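Local coordinates for adhesion and penetration protein autotransporter (Haemophilus influenzae, PDB 3SYJ) that promotes bacterial aggregation and the adherence to and invasion of host cells, and is probably also a serine protease, at residues Tyr598-Lys603 with Ser676-Leu681; Gly139-Tyr142 with Lys147-Glu150; Tyr11-Ala16 with Gly83-Asn88. All blocks are in the same frame, centred on the assembly; numbering follows the deposited sequence.

Contact 1: Tyr598-Lys603 with Ser676-Leu681; sequences YNHLNK and SDWTGL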
ATOM      1  N   TYR A 598      27.629  -0.544  47.785  1.00 14.67           N
ATOM      2  CA  TYR A 598      27.800   0.780  48.380  1.00 15.56           C
ATOM      3  C   TYR A 598      29.213   0.947  48.949  1.00 19.00           C
ATOM      4  O   TYR A 598      29.769   0.008  49.505  1.00 15.09           O
ATOM      5  CB  TYR A 598      26.766   0.934  49.499  1.00 16.86           C
ATOM      6  CG  TYR A 598      26.708   2.280  50.209  1.00 18.12           C
ATOM      7  CD1 TYR A 598      25.889   3.297  49.740  1.00 20.27           C
ATOM      8  CD2 TYR A 598      27.443   2.515  51.369  1.00 21.59           C
ATOM      9  CE1 TYR A 598      25.807   4.521  50.387  1.00 17.12           C
ATOM     10  CE2 TYR A 598      27.374   3.741  52.031  1.00 20.07           C
ATOM     11  CZ  TYR A 598      26.549   4.741  51.531  1.00 24.04           C
ATOM     12  OH  TYR A 598      26.460   5.963  52.168  1.00 22.90           O
ATOM     13  N   ASN A 599      29.788   2.140  48.824  1.00 16.52           N
ATOM     14  CA  ASN A 599      31.136   2.391  49.335  1.00 15.93           C
ATOM     15  C   ASN A 599      31.131   2.972  50.743  1.00 16.14           C
ATOM     16  O   ASN A 599      30.846   4.154  50.936  1.00 16.75           O
ATOM     17  CB  ASN A 599      31.916   3.313  48.395  1.00 16.38           C
ATOM     18  CG  ASN A 599      33.291   3.682  48.946  1.00 18.42           C
ATOM     19  OD1 ASN A 599      33.834   2.992  49.810  1.00 15.23           O
ATOM     20  ND2 ASN A 599      33.852   4.774  48.450  1.00 11.21           N
ATOM     21  N   HIS A 600      31.457   2.132  51.723  1.00 17.90           N
ATOM     22  CA  HIS A 600      31.463   2.546  53.122  1.00 16.25           C
ATOM     23  C   HIS A 600      32.783   3.194  53.556  1.00 21.80           C
ATOM     24  O   HIS A 600      32.915   3.597  54.708  1.00 19.77           O
ATOM     25  CB  HIS A 600      31.196   1.353  54.043  1.00 18.40           C
ATOM     26  CG  HIS A 600      29.825   0.765  53.911  1.00 20.88           C
ATOM     27  ND1 HIS A 600      28.758   1.185  54.676  1.00 19.58           N
ATOM     28  CD2 HIS A 600      29.355  -0.234  53.125  1.00 17.08           C
ATOM     29  CE1 HIS A 600      27.685   0.484  54.353  1.00 22.10           C
ATOM     30  NE2 HIS A 600      28.020  -0.384  53.416  1.00 21.81           N
ATOM     31  N   LEU A 601      33.764   3.283  52.661  1.00 15.31           N
ATOM     32  CA  LEU A 601      35.083   3.771  53.072  1.00 21.64           C
ATOM     33  C   LEU A 601      35.109   5.268  53.433  1.00 22.03           C
ATOM     34  O   LEU A 601      34.369   6.073  52.868  1.00 17.74           O
ATOM     35  CB  LEU A 601      36.140   3.452  52.008  1.00 19.68           C
ATOM     36  CG  LEU A 601      36.422   1.972  51.731  1.00 20.23           C
ATOM     37  CD1 LEU A 601      37.407   1.822  50.595  1.00 16.32           C
ATOM     38  CD2 LEU A 601      36.937   1.290  52.979  1.00 21.46           C
ATOM     39  N   ASN A 602      35.975   5.634  54.373  1.00 23.45           N
ATOM     40  CA  ASN A 602      36.133   7.041  54.740  1.00 26.82           C
ATOM     41  C   ASN A 602      36.819   7.843  53.640  1.00 21.62           C
ATOM     42  O   ASN A 602      37.229   7.290  52.617  1.00 18.98           O
ATOM     43  CB  ASN A 602      36.895   7.193  56.064  1.00 23.11           C
ATOM     44  CG  ASN A 602      38.338   6.721  55.970  1.00 26.58           C
ATOM     45  OD1 ASN A 602      38.917   6.652  54.883  1.00 28.31           O
ATOM     46  ND2 ASN A 602      38.925   6.392  57.117  1.00 19.01           N
ATOM     47  N   LYS A 603      36.932   9.146  53.867  1.00 23.37           N
ATOM     48  CA  LYS A 603      37.554  10.063  52.917  1.00 25.58           C
ATOM     49  C   LYS A 603      38.890   9.536  52.416  1.00 23.95           C
ATOM     50  O   LYS A 603      39.153   9.508  51.215  1.00 26.41           O
ATOM     51  CB  LYS A 603      37.787  11.415  53.590  1.00 28.98           C
ATOM     52  CG  LYS A 603      36.825  12.516  53.195  1.00 34.71           C
ATOM     53  CD  LYS A 603      37.440  13.392  52.118  1.00 40.04           C
ATOM     54  CE  LYS A 603      36.929  14.822  52.212  1.00 54.28           C
ATOM     55  NZ  LYS A 603      37.910  15.795  51.642  1.00 57.50           N
ATOM     56  N   SER A 676      17.525   5.615  43.958  1.00 18.34           N
ATOM     57  CA  SER A 676      18.656   5.139  44.735  1.00 18.94           C
ATOM     58  C   SER A 676      18.322   3.814  45.387  1.00 17.40           C
ATOM     59  O   SER A 676      17.340   3.718  46.120  1.00 18.80           O
ATOM     60  CB  SER A 676      19.019   6.156  45.806  1.00 17.75           C
ATOM     61  OG  SER A 676      19.779   5.550  46.834  1.00 19.33           O
ATOM     62  N   ASP A 677      19.138   2.794  45.122  1.00 18.20           N
ATOM     63  CA  ASP A 677      18.996   1.499  45.788  1.00 18.54           C
ATOM     64  C   ASP A 677      19.185   1.634  47.298  1.00 19.96           C
ATOM     65  O   ASP A 677      18.620   0.863  48.086  1.00 17.72           O
ATOM     66  CB  ASP A 677      20.012   0.488  45.245  1.00 16.14           C
ATOM     67  CG  ASP A 677      19.651  -0.021  43.862  1.00 18.33           C
ATOM     68  OD1 ASP A 677      18.448  -0.051  43.531  1.00 18.62           O
ATOM     69  OD2 ASP A 677      20.568  -0.406  43.107  1.00 17.74           O
ATOM     70  N   TRP A 678      19.983   2.622  47.693  1.00 16.19           N
ATOM     71  CA  TRP A 678      20.373   2.772  49.088  1.00 17.14           C
ATOM     72  C   TRP A 678      19.296   3.432  49.943  1.00 15.69           C
ATOM     73  O   TRP A 678      19.125   3.080  51.106  1.00 15.90           O
ATOM     74  CB  TRP A 678      21.703   3.531  49.216  1.00 18.73           C
ATOM     75  CG  TRP A 678      22.225   3.524  50.625  1.00 19.83           C
ATOM     76  CD1 TRP A 678      22.104   4.522  51.549  1.00 21.03           C
ATOM     77  CD2 TRP A 678      22.913   2.450  51.283  1.00 17.66           C
ATOM     78  NE1 TRP A 678      22.681   4.143  52.737  1.00 24.35           N
ATOM     79  CE2 TRP A 678      23.183   2.874  52.602  1.00 22.80           C
ATOM     80  CE3 TRP A 678      23.329   1.176  50.887  1.00 16.38           C
ATOM     81  CZ2 TRP A 678      23.851   2.068  53.523  1.00 21.04           C
ATOM     82  CZ3 TRP A 678      23.988   0.378  51.802  1.00 17.22           C
ATOM     83  CH2 TRP A 678      24.245   0.825  53.102  1.00 22.77           C
ATOM     84  N   THR A 679      18.568   4.379  49.366  1.00 14.99           N
ATOM     85  CA  THR A 679      17.558   5.115  50.118  1.00 18.30           C
ATOM     86  C   THR A 679      16.127   4.904  49.617  1.00 19.14           C
ATOM     87  O   THR A 679      15.167   5.215  50.322  1.00 16.77           O
ATOM     88  CB  THR A 679      17.830   6.609  50.069  1.00 17.52           C
ATOM     89  OG1 THR A 679      17.664   7.067  48.722  1.00 13.36           O
ATOM     90  CG2 THR A 679      19.256   6.898  50.533  1.00 19.59           C
ATOM     91  N   GLY A 680      15.984   4.388  48.401  1.00 19.04           N
ATOM     92  CA  GLY A 680      14.671   4.243  47.808  1.00 17.57           C
ATOM     93  C   GLY A 680      14.168   5.541  47.206  1.00 16.74           C
ATOM     94  O   GLY A 680      13.080   5.572  46.639  1.00 14.34           O
ATOM     95  N   LEU A 681      14.952   6.611  47.327  1.00 14.77           N
ATOM     96  CA  LEU A 681      14.573   7.923  46.789  1.00 16.47           C
ATOM     97  C   LEU A 681      14.756   8.077  45.277  1.00 17.91           C
ATOM     98  O   LEU A 681      15.738   7.604  44.712  1.00 20.68           O
ATOM     99  CB  LEU A 681      15.359   9.019  47.491  1.00 17.01           C
ATOM    100  CG  LEU A 681      14.730   9.478  48.797  1.00 26.16           C
ATOM    101  CD1 LEU A 681      15.698  10.374  49.556  1.00 39.18           C
ATOM    102  CD2 LEU A 681      13.414  10.191  48.518  1.00 28.38           C
TER
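Tyr598 and Trp678 lie face to face with almost complete overlap, in a contact that has no hydrogen bond between its two segments. The centre of the Tyr598 ring sits 3.8 Å from that of the six-membered ring of Trp678, and the planes are only 16° apart. The phenol covers the fusion bond and the rim of the benzo ring: CD1 of Tyr598 is 3.5 Å from CD2 of Trp678, its CE1 reaches the pyrrole carbon CG of Trp678 at 3.7 Å, and its CB lies 3.7 Å from CZ3 of the indole. In both residues CG stands opposite the backbone N (chi1 -177° for Tyr598), which throws the rings out from backbones whose CA atoms remain 7.7 Å apart. His600 completes the aromatic cluster. Its CE1 approaches CH2 at the far end of the indole at 3.7 Å, the planes being steeply inclined at 75°, while one face of the imidazole rests over CD2 of Tyr598. The His600 ring also meets that of Tyr177, a nearly parallel neighbour. Both segments are loops of the second beta-solenoid repeat region of the passenger domain, one leading into helix 603-609 and the other joining strands 669-675 and 682-688, which the Cys673-Cys684 disulfide also links. Each loop is stiffened from within. Asn599 OD1 accepts from Leu601 N at 2.9 Å in an Asx turn, and the donor stands well above the carbonyl plane. On the other side Ser676 OG takes Thr679 N at 3.0 Å in an ST motif, and Thr679 OG1 takes Leu681 N in an ST turn. Asn602 caps the following helix, its OD1 accepting from Trp605 N.

Contact 2: Gly139-Tyr142 with Lys147-Glu150; sequences GSTY and KYPE
In Tyr142 and Tyr148 alike, CG stands beside the backbone N and opposite the carbonyl carbon (chi1 -54° and -62°), and the two rings meet obliquely, their planes inclined at 56°. CD1 of Tyr142 lies 3.5 Å from CZ of Tyr148, above the rim of that ring, and CE1 of Tyr142 comes equally near the Tyr148 hydroxyl, OH, at 3.5 Å. The opposite face of Tyr148 carries CG of Lys147, so the ring is sandwiched between its own chain neighbour and Tyr142. Thr141 O meets its edge, 3.6 Å from CE2 of Tyr148. Both tyrosines also pack on Ile224 of strand 221-226, part of the antiparallel sheet of the S6 protease region, consistent with a barrel of the chymotrypsin-like fold. The turn is thereby laid against this sheet just before strand 151-155 enters it. A water between the backbones donates to Tyr148 O at 2.9 Å; its bond to Tyr142 O is modelled short, so that its length is doubtful. The Tyr142 hydroxyl is bonded to Asn136 O, while Thr141 OG1 is held by Asn138 O.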
ATOM      1  N   GLY A 139      38.016 -33.520  55.820  1.00 26.41           N
ATOM      2  CA  GLY A 139      38.421 -32.385  55.014  1.00 28.35           C
ATOM      3  C   GLY A 139      39.040 -32.737  53.672  1.00 29.82           C
ATOM      4  O   GLY A 139      38.851 -32.018  52.691  1.00 33.03           O
ATOM      5  N   SER A 140      39.777 -33.841  53.616  1.00 28.92           N
ATOM      6  CA  SER A 140      40.425 -34.267  52.376  1.00 30.53           C
ATOM      7  C   SER A 140      39.435 -34.525  51.234  1.00 32.40           C
ATOM      8  O   SER A 140      39.798 -34.436  50.058  1.00 33.04           O
ATOM      9  CB  SER A 140      41.286 -35.507  52.621  1.00 34.52           C
ATOM     10  OG  SER A 140      42.276 -35.248  53.605  1.00 35.54           O
ATOM     11  N   THR A 141      38.190 -34.844  51.585  1.00 29.95           N
ATOM     12  CA  THR A 141      37.142 -35.129  50.601  1.00 28.35           C
ATOM     13  C   THR A 141      37.013 -34.041  49.549  1.00 25.78           C
ATOM     14  O   THR A 141      36.749 -34.316  48.381  1.00 27.96           O
ATOM     15  CB  THR A 141      35.763 -35.239  51.286  1.00 30.17           C
ATOM     16  OG1 THR A 141      35.770 -36.332  52.206  1.00 41.64           O
ATOM     17  CG2 THR A 141      34.647 -35.438  50.253  1.00 32.67           C
ATOM     18  N   TYR A 142      37.201 -32.801  49.982  1.00 24.80           N
ATOM     19  CA  TYR A 142      36.827 -31.637  49.191  1.00 27.26           C
ATOM     20  C   TYR A 142      37.969 -31.073  48.354  1.00 31.12           C
ATOM     21  O   TYR A 142      37.786 -30.093  47.631  1.00 30.38           O
ATOM     22  CB  TYR A 142      36.225 -30.577  50.117  1.00 23.35           C
ATOM     23  CG  TYR A 142      35.091 -31.156  50.933  1.00 27.04           C
ATOM     24  CD1 TYR A 142      33.849 -31.402  50.351  1.00 23.24           C
ATOM     25  CD2 TYR A 142      35.268 -31.497  52.272  1.00 24.85           C
ATOM     26  CE1 TYR A 142      32.812 -31.951  51.082  1.00 21.75           C
ATOM     27  CE2 TYR A 142      34.233 -32.050  53.011  1.00 19.51           C
ATOM     28  CZ  TYR A 142      33.009 -32.274  52.405  1.00 20.73           C
ATOM     29  OH  TYR A 142      31.973 -32.819  53.116  1.00 22.88           O
ATOM     30  N   LYS A 147      35.479 -32.605  41.109  1.00 25.41           N
ATOM     31  CA  LYS A 147      34.200 -32.723  41.797  1.00 29.28           C
ATOM     32  C   LYS A 147      33.798 -31.391  42.438  1.00 28.52           C
ATOM     33  O   LYS A 147      32.621 -31.019  42.434  1.00 27.09           O
ATOM     34  CB  LYS A 147      34.276 -33.831  42.853  1.00 31.16           C
ATOM     35  CG  LYS A 147      32.976 -34.119  43.605  1.00 37.76           C
ATOM     36  CD  LYS A 147      33.197 -35.240  44.625  1.00 38.48           C
ATOM     37  CE  LYS A 147      31.982 -35.491  45.513  1.00 38.40           C
ATOM     38  NZ  LYS A 147      32.318 -36.406  46.654  1.00 34.79           N
ATOM     39  N   TYR A 148      34.785 -30.677  42.976  1.00 23.65           N
ATOM     40  CA  TYR A 148      34.563 -29.409  43.663  1.00 22.37           C
ATOM     41  C   TYR A 148      35.418 -28.302  43.050  1.00 21.10           C
ATOM     42  O   TYR A 148      36.461 -27.948  43.600  1.00 21.35           O
ATOM     43  CB  TYR A 148      34.937 -29.553  45.134  1.00 22.76           C
ATOM     44  CG  TYR A 148      34.102 -30.563  45.888  1.00 25.97           C
ATOM     45  CD1 TYR A 148      32.766 -30.318  46.172  1.00 22.01           C
ATOM     46  CD2 TYR A 148      34.656 -31.753  46.328  1.00 31.71           C
ATOM     47  CE1 TYR A 148      32.004 -31.234  46.870  1.00 25.62           C
ATOM     48  CE2 TYR A 148      33.904 -32.679  47.028  1.00 29.33           C
ATOM     49  CZ  TYR A 148      32.583 -32.416  47.297  1.00 30.95           C
ATOM     50  OH  TYR A 148      31.842 -33.343  47.993  1.00 31.88           O
ATOM     51  N   PRO A 149      34.982 -27.758  41.906  1.00 16.54           N
ATOM     52  CA  PRO A 149      35.776 -26.806  41.120  1.00 16.21           C
ATOM     53  C   PRO A 149      35.793 -25.393  41.682  1.00 20.80           C
ATOM     54  O   PRO A 149      36.793 -24.695  41.520  1.00 21.32           O
ATOM     55  CB  PRO A 149      35.069 -26.793  39.767  1.00 17.11           C
ATOM     56  CG  PRO A 149      33.687 -27.213  40.048  1.00 17.80           C
ATOM     57  CD  PRO A 149      33.730 -28.136  41.229  1.00 17.75           C
ATOM     58  N   GLU A 150      34.702 -24.974  42.314  1.00 17.68           N
ATOM     59  CA  GLU A 150      34.601 -23.622  42.848  1.00 16.25           C
ATOM     60  C   GLU A 150      34.451 -23.624  44.368  1.00 16.96           C
ATOM     61  O   GLU A 150      33.859 -24.538  44.951  1.00 19.94           O
ATOM     62  CB  GLU A 150      33.442 -22.880  42.186  1.00 14.71           C
ATOM     63  CG  GLU A 150      33.481 -22.916  40.661  1.00 14.76           C
ATOM     64  CD  GLU A 150      34.383 -21.860  40.048  1.00 19.79           C
ATOM     65  OE1 GLU A 150      35.073 -21.144  40.806  1.00 23.31           O
ATOM     66  OE2 GLU A 150      34.396 -21.736  38.803  1.00 18.35           O
TER
HETATM   67  O   HOH W   1      38.160 -28.384  45.874  1.00 20.95           O

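Contact 3: Tyr11-Ala16 with Gly83-Asn88; sequences YYRDFA and GAEGNN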
ATOM      1  N   TYR A  11      35.281  -5.072  43.080  1.00 14.20           N
ATOM      2  CA  TYR A  11      35.067  -6.488  42.769  1.00 16.79           C
ATOM      3  C   TYR A  11      34.636  -7.257  44.008  1.00 14.39           C
ATOM      4  O   TYR A  11      33.670  -8.003  43.993  1.00 15.09           O
ATOM      5  CB  TYR A  11      36.337  -7.131  42.214  1.00 14.52           C
ATOM      6  CG  TYR A  11      36.592  -6.871  40.753  1.00 16.99           C
ATOM      7  CD1 TYR A  11      35.882  -7.557  39.769  1.00 18.26           C
ATOM      8  CD2 TYR A  11      37.566  -5.965  40.351  1.00 15.71           C
ATOM      9  CE1 TYR A  11      36.129  -7.323  38.421  1.00 18.13           C
ATOM     10  CE2 TYR A  11      37.820  -5.728  39.018  1.00 16.09           C
ATOM     11  CZ  TYR A  11      37.105  -6.405  38.059  1.00 19.17           C
ATOM     12  OH  TYR A  11      37.373  -6.157  36.737  1.00 19.31           O
ATOM     13  N   TYR A  12      35.366  -7.065  45.087  1.00 15.33           N
ATOM     14  CA  TYR A  12      35.102  -7.795  46.306  1.00 13.67           C
ATOM     15  C   TYR A  12      33.791  -7.372  46.956  1.00 14.54           C
ATOM     16  O   TYR A  12      33.145  -8.154  47.646  1.00 12.41           O
ATOM     17  CB  TYR A  12      36.252  -7.564  47.274  1.00 13.76           C
ATOM     18  CG  TYR A  12      37.605  -7.992  46.754  1.00 14.88           C
ATOM     19  CD1 TYR A  12      38.032  -9.314  46.866  1.00 14.97           C
ATOM     20  CD2 TYR A  12      38.464  -7.074  46.168  1.00 16.99           C
ATOM     21  CE1 TYR A  12      39.281  -9.706  46.404  1.00 15.97           C
ATOM     22  CE2 TYR A  12      39.713  -7.453  45.706  1.00 16.48           C
ATOM     23  CZ  TYR A  12      40.118  -8.769  45.824  1.00 17.13           C
ATOM     24  OH  TYR A  12      41.362  -9.139  45.361  1.00 16.72           O
ATOM     25  N   ARG A  13      33.414  -6.117  46.765  1.00 18.16           N
ATOM     26  CA  ARG A  13      32.162  -5.632  47.324  1.00 14.76           C
ATOM     27  C   ARG A  13      30.991  -6.172  46.506  1.00 13.76           C
ATOM     28  O   ARG A  13      30.032  -6.692  47.065  1.00 13.24           O
ATOM     29  CB  ARG A  13      32.137  -4.105  47.360  1.00 13.31           C
ATOM     30  CG  ARG A  13      33.117  -3.472  48.345  1.00 17.23           C
ATOM     31  CD  ARG A  13      32.805  -3.833  49.786  1.00 11.48           C
ATOM     32  NE  ARG A  13      31.370  -3.927  50.017  1.00 20.51           N
ATOM     33  CZ  ARG A  13      30.564  -2.882  50.139  1.00 17.81           C
ATOM     34  NH1 ARG A  13      31.086  -1.672  50.058  1.00 27.93           N
ATOM     35  NH2 ARG A  13      29.255  -3.040  50.328  1.00 12.44           N
ATOM     36  N   ASP A  14      31.080  -6.058  45.184  1.00 15.49           N
ATOM     37  CA  ASP A  14      30.026  -6.553  44.299  1.00 13.73           C
ATOM     38  C   ASP A  14      29.822  -8.054  44.492  1.00 13.00           C
ATOM     39  O   ASP A  14      28.685  -8.541  44.532  1.00 14.40           O
ATOM     40  CB  ASP A  14      30.346  -6.238  42.832  1.00 12.22           C
ATOM     41  CG  ASP A  14      30.078  -4.775  42.470  1.00 15.16           C
ATOM     42  OD1 ASP A  14      29.505  -4.049  43.315  1.00 14.47           O
ATOM     43  OD2 ASP A  14      30.438  -4.354  41.344  1.00 12.04           O
ATOM     44  N   PHE A  15      30.930  -8.775  44.617  1.00 12.15           N
ATOM     45  CA  PHE A  15      30.919 -10.220  44.830  1.00 14.37           C
ATOM     46  C   PHE A  15      30.022 -10.561  46.024  1.00 15.67           C
ATOM     47  O   PHE A  15      29.136 -11.407  45.919  1.00 12.48           O
ATOM     48  CB  PHE A  15      32.352 -10.732  45.067  1.00 12.07           C
ATOM     49  CG  PHE A  15      32.564 -12.178  44.695  1.00 15.83           C
ATOM     50  CD1 PHE A  15      32.921 -12.530  43.402  1.00 14.81           C
ATOM     51  CD2 PHE A  15      32.420 -13.184  45.641  1.00 13.33           C
ATOM     52  CE1 PHE A  15      33.126 -13.856  43.056  1.00 17.02           C
ATOM     53  CE2 PHE A  15      32.622 -14.514  45.303  1.00 14.20           C
ATOM     54  CZ  PHE A  15      32.980 -14.851  44.009  1.00 12.67           C
ATOM     55  N   ALA A  16      30.237  -9.872  47.146  1.00 14.68           N
ATOM     56  CA  ALA A  16      29.505 -10.173  48.377  1.00 12.48           C
ATOM     57  C   ALA A  16      28.021  -9.819  48.281  1.00 14.47           C
ATOM     58  O   ALA A  16      27.178 -10.493  48.873  1.00 12.90           O
ATOM     59  CB  ALA A  16      30.135  -9.464  49.550  1.00 13.83           C
ATOM     60  N   GLY A  83      18.725 -10.214  53.086  1.00 13.14           N
ATOM     61  CA  GLY A  83      18.264  -9.392  51.984  1.00 15.64           C
ATOM     62  C   GLY A  83      19.378  -8.584  51.362  1.00 16.73           C
ATOM     63  O   GLY A  83      20.514  -9.050  51.245  1.00 16.52           O
ATOM     64  N   ALA A  84      19.050  -7.363  50.964  1.00 16.25           N
ATOM     65  CA  ALA A  84      20.012  -6.492  50.322  1.00 15.71           C
ATOM     66  C   ALA A  84      20.475  -5.402  51.278  1.00 17.94           C
ATOM     67  O   ALA A  84      19.836  -5.145  52.306  1.00 14.62           O
ATOM     68  CB  ALA A  84      19.408  -5.888  49.073  1.00 13.32           C
ATOM     69  N   GLU A  85      21.601  -4.778  50.942  1.00 13.92           N
ATOM     70  CA  GLU A  85      22.183  -3.728  51.765  1.00 12.58           C
ATOM     71  C   GLU A  85      21.349  -2.477  51.609  1.00 14.08           C
ATOM     72  O   GLU A  85      20.682  -2.299  50.593  1.00 15.78           O
ATOM     73  CB  GLU A  85      23.608  -3.423  51.293  1.00 16.88           C
ATOM     74  CG  GLU A  85      23.659  -2.673  49.958  1.00 12.62           C
ATOM     75  CD  GLU A  85      25.079  -2.470  49.437  1.00 15.15           C
ATOM     76  OE1 GLU A  85      26.034  -2.775  50.173  1.00 13.58           O
ATOM     77  OE2 GLU A  85      25.237  -2.006  48.288  1.00 13.62           O
ATOM     78  N   GLY A  86      21.381  -1.600  52.604  1.00 14.74           N
ATOM     79  CA  GLY A  86      20.785  -0.286  52.433  1.00 18.02           C
ATOM     80  C   GLY A  86      19.608   0.037  53.323  1.00 18.78           C
ATOM     81  O   GLY A  86      19.198  -0.765  54.156  1.00 18.76           O
ATOM     82  N   ASN A  87      19.054   1.227  53.138  1.00 17.15           N
ATOM     83  CA  ASN A  87      18.044   1.721  54.056  1.00 22.74           C
ATOM     84  C   ASN A  87      16.712   2.077  53.402  1.00 19.16           C
ATOM     85  O   ASN A  87      15.929   2.842  53.962  1.00 22.36           O
ATOM     86  CB  ASN A  87      18.604   2.906  54.853  1.00 20.40           C
ATOM     87  CG  ASN A  87      19.682   2.478  55.841  1.00 24.98           C
ATOM     88  OD1 ASN A  87      19.573   1.425  56.473  1.00 23.86           O
ATOM     89  ND2 ASN A  87      20.728   3.290  55.975  1.00 22.95           N
ATOM     90  N   ASN A  88      16.465   1.519  52.221  1.00 16.30           N
ATOM     91  CA  ASN A  88      15.199   1.703  51.523  1.00 18.94           C
ATOM     92  C   ASN A  88      14.091   1.082  52.359  1.00 16.06           C
ATOM     93  O   ASN A  88      14.036  -0.136  52.491  1.00 18.34           O
ATOM     94  CB  ASN A  88      15.269   1.043  50.134  1.00 16.91           C
ATOM     95  CG  ASN A  88      13.956   1.141  49.353  1.00 18.65           C
ATOM     96  OD1 ASN A  88      12.963   1.701  49.825  1.00 16.55           O
ATOM     97  ND2 ASN A  88      13.953   0.585  48.148  1.00 14.03           N
TER
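Arg13 and Glu85 meet through one pair of atoms, a salt bridge of 3.2 Å between NH2 of Arg13 and OE1 of Glu85. The carboxylate oxygen arrives at the edge of the guanidinium and close to its plane, but the two flat groups are turned 68° apart, so the pairing is single-pronged and not the side-by-side, two-bond kind. The arginine chain is bent at its second and third torsions (chi2 -64°), which swings the guanidinium across to the loop; the glutamate is extended beyond CG to meet it. The helix side is the densely packed one. Arg13 is buried, resting on Thr179 and Ala597, while Phe15 and Ala16 press on strands 151-155 and 179-182. The loop side is more open, with Asn87 exposed, although Gly86 is buried. Glu85 is nevertheless well engaged, because its other oxygen, OE2, pairs with Lys19 NZ and also accepts from Tyr598 N. The surrounding positive groups would probably stabilise its negative charge. Such a carboxylate, shared by Arg13 and Lys19 and linking the N-terminal helix 9-17 of the S6 protease region to one of its loops, makes a small ionic network at the seam between protease and beta-solenoid.

From the N terminus, contact 3 closes first, bringing the loop at 83-88 back to helix 9-17 within the protease region. Contact 2 follows in the same region and closes a short turn ahead of strand 151-155. Contact 1 comes much later, joining two loops of the solenoid region. The three loops run in series; none nests in or crosses another. In space the order changes: contacts 1 and 3 have centres 10 Å apart and touch, Trp678 O lying 2.8 Å from Asn87 N and the indole packing on Gly86, so together they tie the protease to the solenoid. Contact 2 touches neither; its nearest atoms stay about 7 Å from those of contact 3 and about 23 Å from those of contact 1.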